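Local coordinates for fiber protein (Human adenovirus 14, PDB 3F0Y) that forms the trimeric knob of the viral fibre, which probably attaches the virus to host-cell receptors, CD46 being one studied for species B knobs, at residues D38-L43 with I59-N64; F65-T70 with T189-L194; T77-F82 with C172-W177; C142-S147 with D183-Q188; I156-N161 with F199-I204. All blocks are in the same frame, centred on the assembly; numbering follows the deposited sequence.

Contact 1. Residues D38-L43 with I59-N64; sequences DCKLIL and IGVSNN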
# COMPACT_ATOMS: atom_id res chain seq x y z
N ASP A 38 8.03 16.03 -21.76
CA ASP A 38 9.00 16.60 -20.82
C ASP A 38 9.44 15.64 -19.71
O ASP A 38 10.30 15.98 -18.89
CB ASP A 38 8.45 17.90 -20.21
CG ASP A 38 7.07 17.74 -19.59
OD1 ASP A 38 6.64 16.59 -19.35
OD2 ASP A 38 6.41 18.77 -19.35
N CYS A 39 8.86 14.44 -19.67
CA CYS A 39 9.20 13.46 -18.64
C CYS A 39 8.79 12.04 -19.02
O CYS A 39 8.07 11.83 -20.00
CB CYS A 39 8.54 13.83 -17.31
SG CYS A 39 6.75 13.67 -17.31
N LYS A 40 9.27 11.08 -18.25
CA LYS A 40 8.85 9.69 -18.36
C LYS A 40 7.85 9.40 -17.24
O LYS A 40 8.20 9.46 -16.07
CB LYS A 40 10.04 8.75 -18.24
CG LYS A 40 11.18 9.02 -19.20
CD LYS A 40 12.37 8.14 -18.89
CE LYS A 40 13.59 8.54 -19.70
NZ LYS A 40 14.70 7.56 -19.53
N LEU A 41 6.61 9.11 -17.61
CA LEU A 41 5.61 8.63 -16.66
C LEU A 41 5.73 7.12 -16.60
O LEU A 41 5.54 6.43 -17.61
CB LEU A 41 4.20 9.04 -17.08
CG LEU A 41 3.05 8.62 -16.15
CD1 LEU A 41 3.14 9.35 -14.81
CD2 LEU A 41 1.71 8.88 -16.81
N ILE A 42 6.09 6.60 -15.43
CA ILE A 42 6.13 5.16 -15.20
C ILE A 42 4.84 4.78 -14.49
O ILE A 42 4.62 5.15 -13.34
CB ILE A 42 7.35 4.75 -14.34
CG1 ILE A 42 8.64 5.39 -14.88
CG2 ILE A 42 7.49 3.24 -14.31
CD1 ILE A 42 8.96 5.03 -16.32
N LEU A 43 3.97 4.06 -15.20
CA LEU A 43 2.68 3.65 -14.66
C LEU A 43 2.50 2.15 -14.87
O LEU A 43 2.66 1.65 -15.98
CB LEU A 43 1.55 4.40 -15.36
CG LEU A 43 0.13 4.07 -14.88
CD1 LEU A 43 -0.04 4.42 -13.40
CD2 LEU A 43 -0.90 4.78 -15.73
N ILE A 59 9.87 10.33 -13.98
CA ILE A 59 11.29 10.59 -14.14
C ILE A 59 11.42 11.76 -15.10
O ILE A 59 11.05 11.66 -16.27
CB ILE A 59 12.04 9.36 -14.71
CG1 ILE A 59 11.81 8.14 -13.81
CG2 ILE A 59 13.53 9.66 -14.83
CD1 ILE A 59 12.31 6.85 -14.41
N GLY A 60 11.91 12.89 -14.59
CA GLY A 60 11.98 14.12 -15.36
C GLY A 60 13.02 14.07 -16.46
O GLY A 60 14.07 13.43 -16.30
N VAL A 61 12.73 14.74 -17.57
CA VAL A 61 13.63 14.77 -18.72
C VAL A 61 13.97 16.21 -19.13
O VAL A 61 15.15 16.55 -19.24
CB VAL A 61 13.01 14.03 -19.92
CG1 VAL A 61 13.91 14.15 -21.15
CG2 VAL A 61 12.78 12.56 -19.56
N SER A 62 12.95 17.04 -19.34
CA SER A 62 13.17 18.43 -19.75
C SER A 62 13.78 19.25 -18.62
O SER A 62 13.55 18.97 -17.44
CB SER A 62 11.87 19.08 -20.23
OG SER A 62 11.09 19.58 -19.15
N ASN A 63 14.57 20.25 -18.99
CA ASN A 63 15.21 21.12 -18.00
C ASN A 63 14.19 21.83 -17.12
O ASN A 63 14.33 21.84 -15.90
CB ASN A 63 16.10 22.16 -18.69
CG ASN A 63 16.80 23.07 -17.70
OD1 ASN A 63 16.63 24.29 -17.73
ND2 ASN A 63 17.59 22.48 -16.81
N ASN A 64 13.16 22.40 -17.74
CA ASN A 64 12.13 23.13 -17.01
C ASN A 64 11.38 22.26 -16.01
O ASN A 64 11.05 22.72 -14.91
CB ASN A 64 11.14 23.79 -17.98
CG ASN A 64 11.71 25.03 -18.66
OD1 ASN A 64 12.82 25.47 -18.34
ND2 ASN A 64 10.95 25.59 -19.58

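Contact 2. Residues F65-T70 with T189-L194; sequences FNMLTT and TSATTL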
# COMPACT_ATOMS: atom_id res chain seq x y z
N PHE A 65 11.11 21.01 -16.38
CA PHE A 65 10.47 20.08 -15.46
C PHE A 65 11.40 19.70 -14.31
O PHE A 65 10.99 19.70 -13.15
CB PHE A 65 9.99 18.82 -16.18
CG PHE A 65 9.23 17.87 -15.30
CD1 PHE A 65 7.92 18.16 -14.94
CD2 PHE A 65 9.83 16.72 -14.82
CE1 PHE A 65 7.21 17.29 -14.11
CE2 PHE A 65 9.12 15.85 -13.99
CZ PHE A 65 7.81 16.14 -13.64
N ASN A 66 12.65 19.37 -14.65
CA ASN A 66 13.65 19.02 -13.64
C ASN A 66 13.94 20.16 -12.67
O ASN A 66 14.20 19.93 -11.49
CB ASN A 66 14.95 18.56 -14.31
CG ASN A 66 14.83 17.17 -14.92
OD1 ASN A 66 14.02 16.36 -14.48
ND2 ASN A 66 15.64 16.90 -15.92
N MET A 67 13.87 21.40 -13.17
CA MET A 67 14.11 22.57 -12.34
C MET A 67 12.95 22.93 -11.42
O MET A 67 13.08 23.82 -10.58
CB MET A 67 14.48 23.78 -13.22
CG MET A 67 15.88 23.70 -13.81
SD MET A 67 17.19 23.72 -12.57
CE MET A 67 17.03 25.38 -11.93
N LEU A 68 11.81 22.23 -11.55
CA LEU A 68 10.69 22.42 -10.63
C LEU A 68 11.10 22.11 -9.19
O LEU A 68 10.52 22.65 -8.24
CB LEU A 68 9.48 21.57 -11.03
CG LEU A 68 8.80 21.88 -12.37
CD1 LEU A 68 7.62 20.95 -12.58
CD2 LEU A 68 8.35 23.34 -12.44
N THR A 69 12.10 21.24 -9.03
CA THR A 69 12.64 20.91 -7.71
C THR A 69 13.27 22.10 -6.97
O THR A 69 13.53 22.01 -5.77
CB THR A 69 13.68 19.77 -7.81
OG1 THR A 69 14.71 20.13 -8.74
CG2 THR A 69 13.02 18.48 -8.26
N THR A 70 13.52 23.20 -7.68
CA THR A 70 14.08 24.40 -7.06
C THR A 70 13.02 25.36 -6.50
O THR A 70 13.36 26.37 -5.89
CB THR A 70 14.97 25.18 -8.05
OG1 THR A 70 14.17 25.68 -9.13
CG2 THR A 70 16.07 24.28 -8.60
N THR A 189 21.75 25.27 -8.46
CA THR A 189 23.01 24.59 -8.74
C THR A 189 23.03 23.12 -8.32
O THR A 189 23.89 22.36 -8.78
CB THR A 189 24.19 25.32 -8.06
OG1 THR A 189 23.99 25.36 -6.64
CG2 THR A 189 24.32 26.75 -8.59
N SER A 190 22.09 22.71 -7.47
CA SER A 190 22.03 21.33 -6.96
C SER A 190 20.99 20.46 -7.67
O SER A 190 21.05 19.23 -7.58
CB SER A 190 21.78 21.32 -5.45
OG SER A 190 20.50 21.85 -5.13
N ALA A 191 20.03 21.08 -8.35
CA ALA A 191 19.00 20.33 -9.08
C ALA A 191 19.63 19.49 -10.20
O ALA A 191 20.57 19.93 -10.86
CB ALA A 191 17.96 21.28 -9.66
N THR A 192 19.11 18.28 -10.38
CA THR A 192 19.55 17.40 -11.46
C THR A 192 18.34 16.85 -12.20
O THR A 192 17.95 17.37 -13.24
CB THR A 192 20.43 16.25 -10.93
OG1 THR A 192 19.73 15.54 -9.89
CG2 THR A 192 21.74 16.78 -10.38
N THR A 193 17.73 15.80 -11.65
CA THR A 193 16.56 15.18 -12.25
C THR A 193 15.44 15.06 -11.23
O THR A 193 15.65 14.56 -10.13
CB THR A 193 16.88 13.77 -12.79
OG1 THR A 193 18.01 13.84 -13.67
CG2 THR A 193 15.69 13.18 -13.54
N LEU A 194 14.25 15.54 -11.60
CA LEU A 194 13.07 15.39 -10.77
C LEU A 194 12.57 13.95 -10.88
O LEU A 194 11.99 13.56 -11.90
CB LEU A 194 11.97 16.37 -11.19
CG LEU A 194 10.61 16.28 -10.49
CD1 LEU A 194 10.75 15.97 -9.01
CD2 LEU A 194 9.82 17.56 -10.71
O HOH W 1 16.57 17.92 -9.06

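Contact 3. Residues T77-F82 with C172-W177; sequences TAELFF and CIRITW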
# COMPACT_ATOMS: atom_id res chain seq x y z
N THR A 77 0.05 17.68 -12.82
CA THR A 77 -0.95 16.62 -12.90
C THR A 77 -0.76 15.78 -14.16
O THR A 77 -0.59 16.32 -15.26
CB THR A 77 -2.37 17.20 -12.90
OG1 THR A 77 -2.57 17.95 -11.70
CG2 THR A 77 -3.42 16.10 -12.99
N ALA A 78 -0.76 14.46 -13.99
CA ALA A 78 -0.83 13.53 -15.10
C ALA A 78 -2.29 13.17 -15.29
O ALA A 78 -2.88 12.48 -14.46
CB ALA A 78 -0.00 12.29 -14.80
N GLU A 79 -2.88 13.66 -16.38
CA GLU A 79 -4.27 13.38 -16.72
C GLU A 79 -4.31 12.25 -17.74
O GLU A 79 -3.77 12.38 -18.83
CB GLU A 79 -4.95 14.61 -17.31
CG GLU A 79 -5.12 15.76 -16.34
CD GLU A 79 -5.96 16.88 -16.92
OE1 GLU A 79 -5.65 17.32 -18.05
OE2 GLU A 79 -6.92 17.33 -16.26
N LEU A 80 -4.95 11.14 -17.37
CA LEU A 80 -5.04 9.97 -18.24
C LEU A 80 -6.50 9.73 -18.60
O LEU A 80 -7.32 9.43 -17.73
CB LEU A 80 -4.45 8.74 -17.54
CG LEU A 80 -3.06 8.91 -16.92
CD1 LEU A 80 -2.63 7.61 -16.27
CD2 LEU A 80 -2.04 9.37 -17.95
N PHE A 81 -6.81 9.88 -19.88
CA PHE A 81 -8.17 9.69 -20.38
C PHE A 81 -8.22 8.44 -21.24
O PHE A 81 -7.32 8.19 -22.05
CB PHE A 81 -8.60 10.91 -21.20
CG PHE A 81 -8.59 12.19 -20.41
CD1 PHE A 81 -7.58 13.13 -20.59
CD2 PHE A 81 -9.57 12.45 -19.47
CE1 PHE A 81 -7.56 14.30 -19.86
CE2 PHE A 81 -9.56 13.62 -18.73
CZ PHE A 81 -8.55 14.55 -18.93
N PHE A 82 -9.27 7.65 -21.05
CA PHE A 82 -9.44 6.38 -21.76
C PHE A 82 -10.82 6.32 -22.40
O PHE A 82 -11.80 6.83 -21.85
CB PHE A 82 -9.27 5.21 -20.79
CG PHE A 82 -7.98 5.23 -20.02
CD1 PHE A 82 -7.87 5.97 -18.85
CD2 PHE A 82 -6.89 4.50 -20.45
CE1 PHE A 82 -6.68 5.99 -18.13
CE2 PHE A 82 -5.69 4.52 -19.74
CZ PHE A 82 -5.59 5.26 -18.58
N CYS A 172 -11.25 8.16 -16.47
CA CYS A 172 -10.21 9.15 -16.17
C CYS A 172 -9.41 8.77 -14.93
O CYS A 172 -9.96 8.30 -13.94
CB CYS A 172 -10.83 10.53 -15.95
SG CYS A 172 -12.04 11.03 -17.17
N ILE A 173 -8.10 8.99 -15.02
CA ILE A 173 -7.22 8.95 -13.86
C ILE A 173 -6.39 10.23 -13.89
O ILE A 173 -5.61 10.44 -14.82
CB ILE A 173 -6.28 7.73 -13.88
CG1 ILE A 173 -7.08 6.42 -13.96
CG2 ILE A 173 -5.39 7.72 -12.65
CD1 ILE A 173 -6.22 5.19 -14.09
N ARG A 174 -6.59 11.09 -12.90
CA ARG A 174 -5.84 12.33 -12.78
C ARG A 174 -4.98 12.26 -11.53
O ARG A 174 -5.50 12.21 -10.42
CB ARG A 174 -6.78 13.53 -12.70
CG ARG A 174 -7.61 13.77 -13.95
CD ARG A 174 -8.37 15.08 -13.84
NE ARG A 174 -9.09 15.44 -15.05
CZ ARG A 174 -10.37 15.15 -15.30
NH1 ARG A 174 -11.10 14.46 -14.44
NH2 ARG A 174 -10.91 15.56 -16.44
N ILE A 175 -3.66 12.26 -11.72
CA ILE A 175 -2.71 12.14 -10.62
C ILE A 175 -1.97 13.45 -10.46
O ILE A 175 -1.25 13.87 -11.36
CB ILE A 175 -1.69 11.01 -10.87
CG1 ILE A 175 -2.39 9.72 -11.30
CG2 ILE A 175 -0.85 10.76 -9.63
CD1 ILE A 175 -1.44 8.64 -11.78
N THR A 176 -2.16 14.10 -9.31
CA THR A 176 -1.56 15.41 -9.04
C THR A 176 -0.49 15.30 -7.96
O THR A 176 -0.77 14.92 -6.83
CB THR A 176 -2.61 16.43 -8.57
OG1 THR A 176 -3.59 16.61 -9.60
CG2 THR A 176 -1.96 17.77 -8.24
N TRP A 177 0.75 15.63 -8.34
CA TRP A 177 1.85 15.76 -7.39
C TRP A 177 1.95 17.22 -7.00
O TRP A 177 1.86 18.10 -7.86
CB TRP A 177 3.17 15.34 -8.03
CG TRP A 177 3.31 13.88 -8.27
CD1 TRP A 177 3.92 12.97 -7.46
CD2 TRP A 177 2.86 13.15 -9.42
NE1 TRP A 177 3.86 11.72 -8.02
CE2 TRP A 177 3.22 11.80 -9.23
CE3 TRP A 177 2.18 13.51 -10.59
CZ2 TRP A 177 2.92 10.81 -10.16
CZ3 TRP A 177 1.89 12.52 -11.52
CH2 TRP A 177 2.26 11.19 -11.30
O HOH W 2 -9.12 18.09 -17.54

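Contact 4. Residues C142-S147 with D183-Q188; sequences CHYTAS and DAPEGQ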
# COMPACT_ATOMS: atom_id res chain seq x y z
N CYS A 142 4.54 10.62 -1.75
CA CYS A 142 5.73 9.98 -2.27
C CYS A 142 6.87 10.89 -1.84
O CYS A 142 6.64 11.87 -1.13
CB CYS A 142 5.67 9.84 -3.79
SG CYS A 142 5.73 11.38 -4.71
N HIS A 143 8.09 10.56 -2.24
CA HIS A 143 9.24 11.36 -1.84
C HIS A 143 10.17 11.64 -3.01
O HIS A 143 10.32 10.81 -3.90
CB HIS A 143 10.02 10.67 -0.73
CG HIS A 143 9.32 10.70 0.60
ND1 HIS A 143 8.32 9.81 0.93
CD2 HIS A 143 9.49 11.51 1.67
CE1 HIS A 143 7.90 10.07 2.16
NE2 HIS A 143 8.59 11.10 2.63
N TYR A 144 10.76 12.82 -2.98
CA TYR A 144 11.87 13.16 -3.85
C TYR A 144 13.16 13.01 -3.05
O TYR A 144 13.28 13.60 -1.97
CB TYR A 144 11.73 14.59 -4.38
CG TYR A 144 13.00 15.14 -4.98
CD1 TYR A 144 13.41 14.75 -6.25
CD2 TYR A 144 13.80 16.03 -4.28
CE1 TYR A 144 14.57 15.24 -6.81
CE2 TYR A 144 14.97 16.53 -4.84
CZ TYR A 144 15.35 16.13 -6.10
OH TYR A 144 16.51 16.60 -6.67
N THR A 145 14.10 12.23 -3.56
CA THR A 145 15.40 12.06 -2.93
C THR A 145 16.31 13.20 -3.36
O THR A 145 16.65 13.33 -4.54
CB THR A 145 16.04 10.70 -3.31
OG1 THR A 145 15.12 9.64 -3.00
CG2 THR A 145 17.33 10.49 -2.54
N ALA A 146 16.68 14.04 -2.40
CA ALA A 146 17.45 15.25 -2.68
C ALA A 146 18.94 14.96 -2.83
O ALA A 146 19.41 13.88 -2.49
CB ALA A 146 17.23 16.28 -1.57
N SER A 147 19.66 15.95 -3.35
CA SER A 147 21.11 15.84 -3.57
C SER A 147 21.89 15.56 -2.28
O SER A 147 22.97 14.97 -2.34
CB SER A 147 21.64 17.11 -4.24
OG SER A 147 21.32 18.26 -3.48
N ASP A 183 11.16 25.56 2.31
CA ASP A 183 12.41 25.38 1.58
C ASP A 183 12.17 24.44 0.40
O ASP A 183 11.50 23.42 0.55
CB ASP A 183 13.48 24.80 2.49
CG ASP A 183 13.89 25.75 3.61
OD1 ASP A 183 14.22 26.91 3.32
OD2 ASP A 183 13.88 25.32 4.79
N ALA A 184 12.72 24.78 -0.76
CA ALA A 184 12.60 23.93 -1.94
C ALA A 184 13.48 22.68 -1.80
O ALA A 184 14.46 22.69 -1.06
CB ALA A 184 13.00 24.70 -3.19
N PRO A 185 13.10 21.58 -2.49
CA PRO A 185 13.93 20.37 -2.55
C PRO A 185 15.39 20.64 -2.92
O PRO A 185 16.30 20.04 -2.32
CB PRO A 185 13.27 19.54 -3.65
CG PRO A 185 11.88 20.03 -3.75
CD PRO A 185 11.83 21.43 -3.23
N GLU A 186 15.62 21.52 -3.88
CA GLU A 186 16.96 21.79 -4.41
C GLU A 186 17.20 23.28 -4.63
O GLU A 186 16.27 24.09 -4.62
CB GLU A 186 17.15 21.07 -5.75
CG GLU A 186 17.02 19.55 -5.70
CD GLU A 186 18.18 18.85 -5.02
OE1 GLU A 186 19.15 19.53 -4.61
OE2 GLU A 186 18.13 17.61 -4.90
N GLY A 187 18.47 23.62 -4.83
CA GLY A 187 18.85 24.94 -5.33
C GLY A 187 19.10 24.85 -6.82
O GLY A 187 19.18 23.75 -7.38
N GLN A 188 19.23 26.01 -7.47
CA GLN A 188 19.49 26.06 -8.91
C GLN A 188 20.72 25.24 -9.30
O GLN A 188 20.73 24.59 -10.35
CB GLN A 188 19.67 27.51 -9.37
CG GLN A 188 18.37 28.30 -9.43
CD GLN A 188 18.59 29.77 -9.76
OE1 GLN A 188 17.94 30.31 -10.65
NE2 GLN A 188 19.49 30.41 -9.03

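Contact 5. Residues I156-N161 with F199-I204; sequences ISVMLN and FTFYYI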
# COMPACT_ATOMS: atom_id res chain seq x y z
N ILE A 156 0.34 13.59 -3.00
CA ILE A 156 -0.29 13.07 -4.21
C ILE A 156 -1.80 13.01 -4.02
O ILE A 156 -2.29 12.50 -3.02
CB ILE A 156 0.23 11.68 -4.59
CG1 ILE A 156 1.74 11.73 -4.83
CG2 ILE A 156 -0.48 11.18 -5.85
CD1 ILE A 156 2.32 10.41 -5.28
N SER A 157 -2.51 13.56 -5.00
CA SER A 157 -3.96 13.47 -5.06
C SER A 157 -4.32 12.76 -6.35
O SER A 157 -3.85 13.14 -7.42
CB SER A 157 -4.58 14.87 -5.03
OG SER A 157 -5.99 14.80 -4.97
N VAL A 158 -5.12 11.71 -6.25
CA VAL A 158 -5.66 11.02 -7.41
C VAL A 158 -7.16 11.23 -7.45
O VAL A 158 -7.84 11.08 -6.43
CB VAL A 158 -5.35 9.51 -7.37
CG1 VAL A 158 -5.96 8.81 -8.58
CG2 VAL A 158 -3.85 9.28 -7.32
N MET A 159 -7.68 11.62 -8.61
CA MET A 159 -9.12 11.67 -8.82
C MET A 159 -9.47 10.71 -9.94
O MET A 159 -8.92 10.80 -11.04
CB MET A 159 -9.60 13.08 -9.17
CG MET A 159 -11.12 13.22 -9.12
SD MET A 159 -11.72 14.89 -9.43
CE MET A 159 -11.37 15.06 -11.18
N LEU A 160 -10.37 9.78 -9.65
CA LEU A 160 -10.83 8.81 -10.63
C LEU A 160 -12.14 9.27 -11.23
O LEU A 160 -13.06 9.65 -10.50
CB LEU A 160 -11.01 7.44 -9.97
CG LEU A 160 -9.77 6.89 -9.27
CD1 LEU A 160 -10.08 5.57 -8.59
CD2 LEU A 160 -8.61 6.74 -10.24
N ASN A 161 -12.23 9.25 -12.56
CA ASN A 161 -13.44 9.63 -13.28
C ASN A 161 -13.93 11.03 -12.90
O ASN A 161 -13.23 12.01 -13.17
CB ASN A 161 -14.51 8.55 -13.11
CG ASN A 161 -14.09 7.21 -13.69
OD1 ASN A 161 -13.23 7.15 -14.57
ND2 ASN A 161 -14.69 6.13 -13.21
N PHE A 199 4.46 5.71 -6.10
CA PHE A 199 3.24 5.77 -5.31
C PHE A 199 2.33 4.63 -5.74
O PHE A 199 2.02 4.50 -6.93
CB PHE A 199 2.53 7.10 -5.50
CG PHE A 199 1.21 7.19 -4.78
CD1 PHE A 199 1.14 6.98 -3.41
CD2 PHE A 199 0.04 7.47 -5.47
CE1 PHE A 199 -0.07 7.05 -2.74
CE2 PHE A 199 -1.18 7.56 -4.80
CZ PHE A 199 -1.23 7.34 -3.43
N THR A 200 1.93 3.81 -4.78
CA THR A 200 0.98 2.73 -5.03
C THR A 200 -0.37 3.07 -4.44
O THR A 200 -0.47 3.37 -3.25
CB THR A 200 1.47 1.39 -4.45
OG1 THR A 200 2.74 1.06 -5.03
CG2 THR A 200 0.48 0.28 -4.76
N PHE A 201 -1.40 3.04 -5.27
CA PHE A 201 -2.77 3.18 -4.80
C PHE A 201 -3.66 2.11 -5.41
O PHE A 201 -3.26 1.41 -6.35
CB PHE A 201 -3.33 4.58 -5.10
CG PHE A 201 -3.42 4.92 -6.56
CD1 PHE A 201 -4.63 4.85 -7.23
CD2 PHE A 201 -2.29 5.35 -7.25
CE1 PHE A 201 -4.72 5.19 -8.57
CE2 PHE A 201 -2.37 5.69 -8.60
CZ PHE A 201 -3.59 5.60 -9.26
N TYR A 202 -4.85 1.98 -4.84
CA TYR A 202 -5.77 0.92 -5.21
C TYR A 202 -7.14 1.50 -5.56
O TYR A 202 -7.56 2.50 -4.99
CB TYR A 202 -5.90 -0.10 -4.08
CG TYR A 202 -4.56 -0.47 -3.47
CD1 TYR A 202 -3.92 -1.66 -3.82
CD2 TYR A 202 -3.93 0.38 -2.57
CE1 TYR A 202 -2.69 -1.99 -3.27
CE2 TYR A 202 -2.71 0.06 -2.02
CZ TYR A 202 -2.09 -1.12 -2.37
OH TYR A 202 -0.87 -1.43 -1.82
N TYR A 203 -7.81 0.87 -6.51
CA TYR A 203 -9.16 1.26 -6.86
C TYR A 203 -9.96 0.07 -7.36
O TYR A 203 -9.39 -0.89 -7.89
CB TYR A 203 -9.18 2.43 -7.85
CG TYR A 203 -8.51 2.18 -9.20
CD1 TYR A 203 -9.17 1.47 -10.20
CD2 TYR A 203 -7.26 2.70 -9.48
CE1 TYR A 203 -8.58 1.26 -11.44
CE2 TYR A 203 -6.65 2.50 -10.72
CZ TYR A 203 -7.32 1.78 -11.69
OH TYR A 203 -6.74 1.58 -12.92
N ILE A 204 -11.27 0.15 -7.18
CA ILE A 204 -12.18 -0.90 -7.61
C ILE A 204 -12.28 -0.83 -9.12
O ILE A 204 -12.58 0.22 -9.69
CB ILE A 204 -13.58 -0.73 -6.98
CG1 ILE A 204 -13.49 -0.88 -5.46
CG2 ILE A 204 -14.55 -1.75 -7.56
CD1 ILE A 204 -14.75 -0.46 -4.73

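Contact 1. Residues D38-L43 with I59-N64
Lys-40 and Ile-59 pair at the open end of the antiparallel beta hairpin made by strands 39-48 and 51-60. They exchange two backbone bonds, Lys-40 N to Ile-59 O at 2.7 Å and Ile-59 N to Lys-40 O at 2.8 Å. From the backbone outward, Lys-40 CB sits 4.1 Å from Ile-59 CB, on the same side of the sheet. CG, turned anti to the carbonyl carbon (chi1 -54°), comes within 3.9 Å of Val-61 CG2. The extended chain then crosses the valine at about a right angle, with CE still 4.1 Å from Val-61 CG2, and NZ leaves the hairpin to bond Pro-23 O and Asn-22 OD1. Further along this face, Ile-59 CD1 meets Ile-42 CG1 at 4.0 Å. On the strand's other edge, Asp-38 and Cys-39 both face Cys-28 in a classic beta bulge, and the Asp-38 carboxylate is held by Met-30 N, Met-31 N and Ser-34 OG. Just past strand 51-60 helix 63-66 begins, with Ser-62 as N-cap and its OG on Phe-65 N. Two donors reach Asp-38 O from one face of its plane: Ser-62 N at 2.9 Å, nearly straight (176°), and Val-61 N at 3.0 Å, bent to 146°.

Contact 2. Residues F65-T70 with T189-L194
Leu-194 fits between Phe-65 and Thr-69, using each of its methyls on a different neighbour. CD2 stands 3.7 Å above the plane of the Phe-65 ring, displaced toward the rim, a CH-pi contact. CD1 presses on Thr-69 CG2 at 3.5 Å, tighter than ordinary van der Waals contact. The same leucine is tied by its backbone: Leu-194 N donates to Asn-66 OD1 at 3.0 Å, coming from above the amide plane of the asparagine, 49° out of it. A second apolar patch lies at Ala-191, whose CB meets Met-67 SD (3.9 Å) and Thr-70 CG2 (3.7 Å).

One shell out, the turn fixes its own threonines. Thr-69 OG1, set between the backbone N and the carbonyl carbon (chi1 55°), donates to Asn-66 O at 2.8 Å. That hydroxyl also accepts from a water 2.9 Å away, and the water in turn accepts from Thr-192 N, bridging the loop to the turn. Further out, Phe-76 meets the Phe-65 ring edge-to-face, Gly-60 bonds the backbone of Leu-194, and Thr-192 packs on Lys-134 of a second subunit. Together these contacts dock the long loop between strands 171-180 and 199-204, the IJ loop of the adenovirus knob, onto the short helix and 3-10 turn that link two strands of its beta sandwich.

Contact 3. Residues T77-F82 with C172-W177
Thr-77 and Thr-176 face each other at one end of an antiparallel strand pair, 77-82 against 172-177, in the sheet known in adenovirus knobs as the R sheet (GHID). Their OG1 atoms share a hydrogen bond of 2.7 Å that either could donate. Ala-78 with Ile-175 and Leu-80 with Ile-173 are the hydrogen-bonded pairs, each exchanging N-H and C=O in both directions; Leu-80 N to Ile-173 O is 2.7 Å. The intervening Glu-79 N and Phe-81 N turn to the outer edge, where Ser-94 OG and Ser-93 OG bond them.

Arg-174, largely buried, has its polar end well supplied. NE makes a salt bridge to Glu-79 OE2 at 3.1 Å; the oxygen lies in the guanidinium plane but is itself approached from above its carboxylate plane, 41° out. A water donates to Glu-79 OE2 at 2.7 Å and accepts from Arg-174 NH2, while NH1 goes to Arg-163 O. NH2 also lies at the edge of the Phe-81 ring, 3.3 Å from CE2, with ring and guanidinium planes 77° apart. Next to it, Cys-172 SG reaches the same ring edge, 3.7 Å from Phe-81 CD2.

On the opposite, apolar side of the sheet, Leu-80 lies beside Ile-173, and Ala-78 CB touches the edge of the Trp-177 indole, 3.8 Å from CZ3.

Contact 4. Residues C142-S147 with D183-Q188
Glu-186 has the most surface buried in this contact, and its carboxylate is held at both oxygens. Ser-147 takes it from the syn side twice over: its backbone N bonds OE2 at 2.7 Å, and its OG bonds OE1 at 2.8 Å. Tyr-144 OH donates to OE2 as well, at 2.6 Å, from the anti side and 21° out of the carboxylate plane. The bend at chi2 (-72°) brings Glu-186 CD round toward these donors, and CG itself comes within 3.1 Å of Tyr-144 OH. Ser-190 OG adds another hydrogen bond at OE1.

Tyr-144 points into the contact with CG anti to its backbone N. The carboxylate sits at the edge of its ring, and the two planes stand almost perpendicular (88°). The Pro-185 and Tyr-144 side chains run at about a right angle to each other, Pro-185 CB lying 3.6 Å from Tyr-144 CD2 and 3.7 Å from CE2.

Lys-134 of a second subunit bonds Tyr-144 OH through NZ and makes a long, weak ion pair with Glu-186 OE2. So many donors and a nearby positive charge would favour the ionised form of the glutamate. Thr-145 OG1 bonds Tyr-139 OH of the same neighbour. The buried carboxylate of Glu-186 thus ties the IJ loop to the end of strand 137-145 and the residues just after it, at a subunit boundary of the trimeric knob.

Contact 5. Residues I156-N161 with F199-I204
Phe-199 opens the row with its CB 3.3 Å from Ile-156 CD1, a close contact in which the two side chains slide past each other in opposite directions. Ile-156 CB lies over one face of the ring, toward the rim, while Val-158 CG2 comes to the ring edge, 4.1 Å from CE2. Thr-200 takes no part here and packs on Tyr-202 of the second subunit. Phe-201 meets Val-158 tip to tip: CG2 stands 4.0 Å above the centre of the ring, and CG1 is 3.8 Å from CE1. Tyr-202 points away from strand 156-160. At Tyr-203, Leu-160 CD1 packs against CB at 3.3 Å, and the phenol OH is taken by Phe-118 O. The strands belong to different sheets; the axes of segments 156-160 and 199-204 approach to 10.0 Å and cross at -32°, as in a beta sandwich. Since all six touching residues are buried and apolar groups do the touching, the link between the sheets here is apolar packing, consistent with hydrophobic burial rather than polar bonding.

In the fold
The two four-stranded sheets of the knob organise the set. Contact 1 lies in one sheet, contact 3 in the other, and contact 5 spans the gap between them; contacts 3 and 5 are 9 Å apart between centres and bond through strands 151-160 and 171-180. Contacts 1 and 3 meet in the core through Leu-41, Leu-43, Leu-80 and Trp-177. Contacts 2 and 4, with centres 8 Å apart, gather at one end, joined by Thr-69 O and Glu-186 N, and both touch a second subunit. Along the chain contact 1 closes first; contact 2 encloses 3 and 4 and crosses 5, while 3, 4 and 5 interleave, so parts distant in sequence meet in the sandwich and beside a second subunit.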